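Local coordinates for conserved hypothetical protein (Thermoplasma acidophilum DSM 1728, PDB 1Q7H) that is of unknown function but carries a PUA domain, and so probably binds RNA, perhaps in connection with translation initiation, at residues Leu63-Pro68 against Tyr115-Val119. Residue numbers count along the deposited sequence, not the author numbering.
Sequences LNYRNP and YFIAV
A buried, mainly apolar interdomain contact sets the C-terminal end of helix 60-65, in the pre-PUA part of the chain, against strand 116-122 of the PUA domain; it covers 321 Å² over both segments. N64 and F116 lie closest in backbone register (CA-CA 5.9 Å). R66 leaves helical values (phi/psi -139/92), and the chain then extends through N67 to P68, leaving a recess for F116, which gives up 114 Å². With chi1 m, the F116 ring presents one face to P68: CD lies 4.2 Å from the ring centroid, 27° off the normal, a CH-pi contact. L63 (mt) packs CB to CB of F116 at 3.6 Å and reaches CG2 of V119 with CD1 at 3.8 Å. I117 and A118 both face V109, a classic beta bulge; their CA-to-CB bonds point away from 63-68, and both side chains touch I83 of helix 80-83. F108 of strand 106-111 touches both L63 and P68, while the backbone of V119 hydrogen-bonds to I141 and H142 of strand 136-142.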
loop_
_atom_site.group_PDB
_atom_site.type_symbol
_atom_site.label_atom_id
_atom_site.label_comp_id
_atom_site.label_asym_id
_atom_site.label_seq_id
_atom_site.Cartn_x
_atom_site.Cartn_y
_atom_site.Cartn_z
ATOM N N LEU A 63 5.448 3.708 0.711
ATOM C CA LEU A 63 5.566 2.773 1.820
ATOM C C LEU A 63 7.020 2.635 2.285
ATOM O O LEU A 63 7.293 2.457 3.476
ATOM C CB LEU A 63 5.023 1.401 1.423
ATOM C CG LEU A 63 3.510 1.254 1.228
ATOM C CD1 LEU A 63 3.199 -0.198 0.919
ATOM C CD2 LEU A 63 2.761 1.683 2.475
ATOM N N ASN A 64 7.952 2.737 1.349
ATOM C CA ASN A 64 9.357 2.588 1.690
ATOM C C ASN A 64 10.023 3.896 2.068
ATOM O O ASN A 64 11.083 3.895 2.681
ATOM C CB ASN A 64 10.101 1.902 0.545
ATOM C CG ASN A 64 9.747 0.429 0.438
ATOM O OD1 ASN A 64 9.222 -0.047 -0.584
ATOM N ND2 ASN A 64 10.023 -0.306 1.504
ATOM N N TYR A 65 9.387 5.012 1.720
ATOM C CA TYR A 65 9.908 6.331 2.051
ATOM C C TYR A 65 9.426 6.728 3.455
ATOM O O TYR A 65 10.172 7.298 4.244
ATOM C CB TYR A 65 9.426 7.345 1.008
ATOM C CG TYR A 65 9.618 8.794 1.396
ATOM C CD1 TYR A 65 10.855 9.259 1.845
ATOM C CD2 TYR A 65 8.571 9.711 1.282
ATOM C CE1 TYR A 65 11.049 10.598 2.170
ATOM C CE2 TYR A 65 8.757 11.059 1.598
ATOM C CZ TYR A 65 9.998 11.495 2.042
ATOM O OH TYR A 65 10.197 12.824 2.359
ATOM N N ARG A 66 8.171 6.419 3.757
ATOM C CA ARG A 66 7.578 6.740 5.056
ATOM C C ARG A 66 6.734 5.547 5.491
ATOM O O ARG A 66 5.552 5.462 5.148
ATOM C CB ARG A 66 6.694 7.987 4.926
ATOM C CG ARG A 66 7.465 9.275 4.739
ATOM C CD ARG A 66 8.109 9.693 6.039
ATOM N NE ARG A 66 8.970 10.860 5.899
ATOM C CZ ARG A 66 10.287 10.806 5.730
ATOM N NH1 ARG A 66 10.912 9.634 5.670
ATOM N NH2 ARG A 66 10.983 11.933 5.652
ATOM N N ASN A 67 7.344 4.625 6.238
ATOM C CA ASN A 67 6.654 3.414 6.673
ATOM C C ASN A 67 5.343 3.650 7.407
ATOM O O ASN A 67 5.204 4.611 8.149
ATOM C CB ASN A 67 7.530 2.572 7.616
ATOM C CG ASN A 67 8.823 2.085 6.976
ATOM O OD1 ASN A 67 8.964 2.016 5.756
ATOM N ND2 ASN A 67 9.767 1.714 7.816
ATOM N N PRO A 68 4.349 2.784 7.177
ATOM C CA PRO A 68 3.078 2.944 7.879
ATOM C C PRO A 68 3.362 2.376 9.274
ATOM O O PRO A 68 4.356 1.666 9.461
ATOM C CB PRO A 68 2.130 2.040 7.083
ATOM C CG PRO A 68 3.037 0.966 6.594
ATOM C CD PRO A 68 4.215 1.790 6.099
ATOM N N TYR A 115 11.818 -4.117 3.628
ATOM C CA TYR A 115 11.168 -3.238 2.653
ATOM C C TYR A 115 9.773 -3.707 2.242
ATOM O O TYR A 115 9.483 -4.903 2.233
ATOM C CB TYR A 115 12.062 -3.069 1.412
ATOM C CG TYR A 115 12.482 -4.362 0.762
ATOM C CD1 TYR A 115 11.676 -4.982 -0.188
ATOM C CD2 TYR A 115 13.660 -4.998 1.146
ATOM C CE1 TYR A 115 12.029 -6.207 -0.728
ATOM C CE2 TYR A 115 14.020 -6.223 0.612
ATOM C CZ TYR A 115 13.195 -6.827 -0.321
ATOM O OH TYR A 115 13.506 -8.082 -0.794
ATOM N N PHE A 116 8.914 -2.751 1.908
ATOM C CA PHE A 116 7.544 -3.038 1.500
ATOM C C PHE A 116 7.458 -3.400 0.031
ATOM O O PHE A 116 8.184 -2.853 -0.801
ATOM C CB PHE A 116 6.653 -1.838 1.825
ATOM C CG PHE A 116 6.361 -1.706 3.297
ATOM C CD1 PHE A 116 5.282 -2.380 3.868
ATOM C CD2 PHE A 116 7.212 -0.978 4.124
ATOM C CE1 PHE A 116 5.056 -2.334 5.238
ATOM C CE2 PHE A 116 6.996 -0.928 5.498
ATOM C CZ PHE A 116 5.916 -1.606 6.057
ATOM N N ILE A 117 6.563 -4.327 -0.290
ATOM C CA ILE A 117 6.436 -4.798 -1.660
ATOM C C ILE A 117 5.051 -4.684 -2.282
ATOM O O ILE A 117 4.921 -4.771 -3.492
ATOM C CB ILE A 117 6.896 -6.255 -1.749
ATOM C CG1 ILE A 117 6.028 -7.122 -0.829
ATOM C CG2 ILE A 117 8.380 -6.353 -1.370
ATOM C CD1 ILE A 117 6.434 -8.588 -0.790
ATOM N N ALA A 118 4.016 -4.487 -1.472
ATOM C CA ALA A 118 2.680 -4.367 -2.040
ATOM C C ALA A 118 1.662 -3.810 -1.068
ATOM O O ALA A 118 1.921 -3.690 0.133
ATOM C CB ALA A 118 2.199 -5.735 -2.543
ATOM N N VAL A 119 0.508 -3.443 -1.616
ATOM C CA VAL A 119 -0.609 -2.963 -0.823
ATOM C C VAL A 119 -1.699 -3.992 -1.072
ATOM O O VAL A 119 -1.875 -4.465 -2.196
ATOM C CB VAL A 119 -1.116 -1.582 -1.273
ATOM C CG1 VAL A 119 -2.335 -1.167 -0.410
ATOM C CG2 VAL A 119 -0.008 -0.561 -1.131
#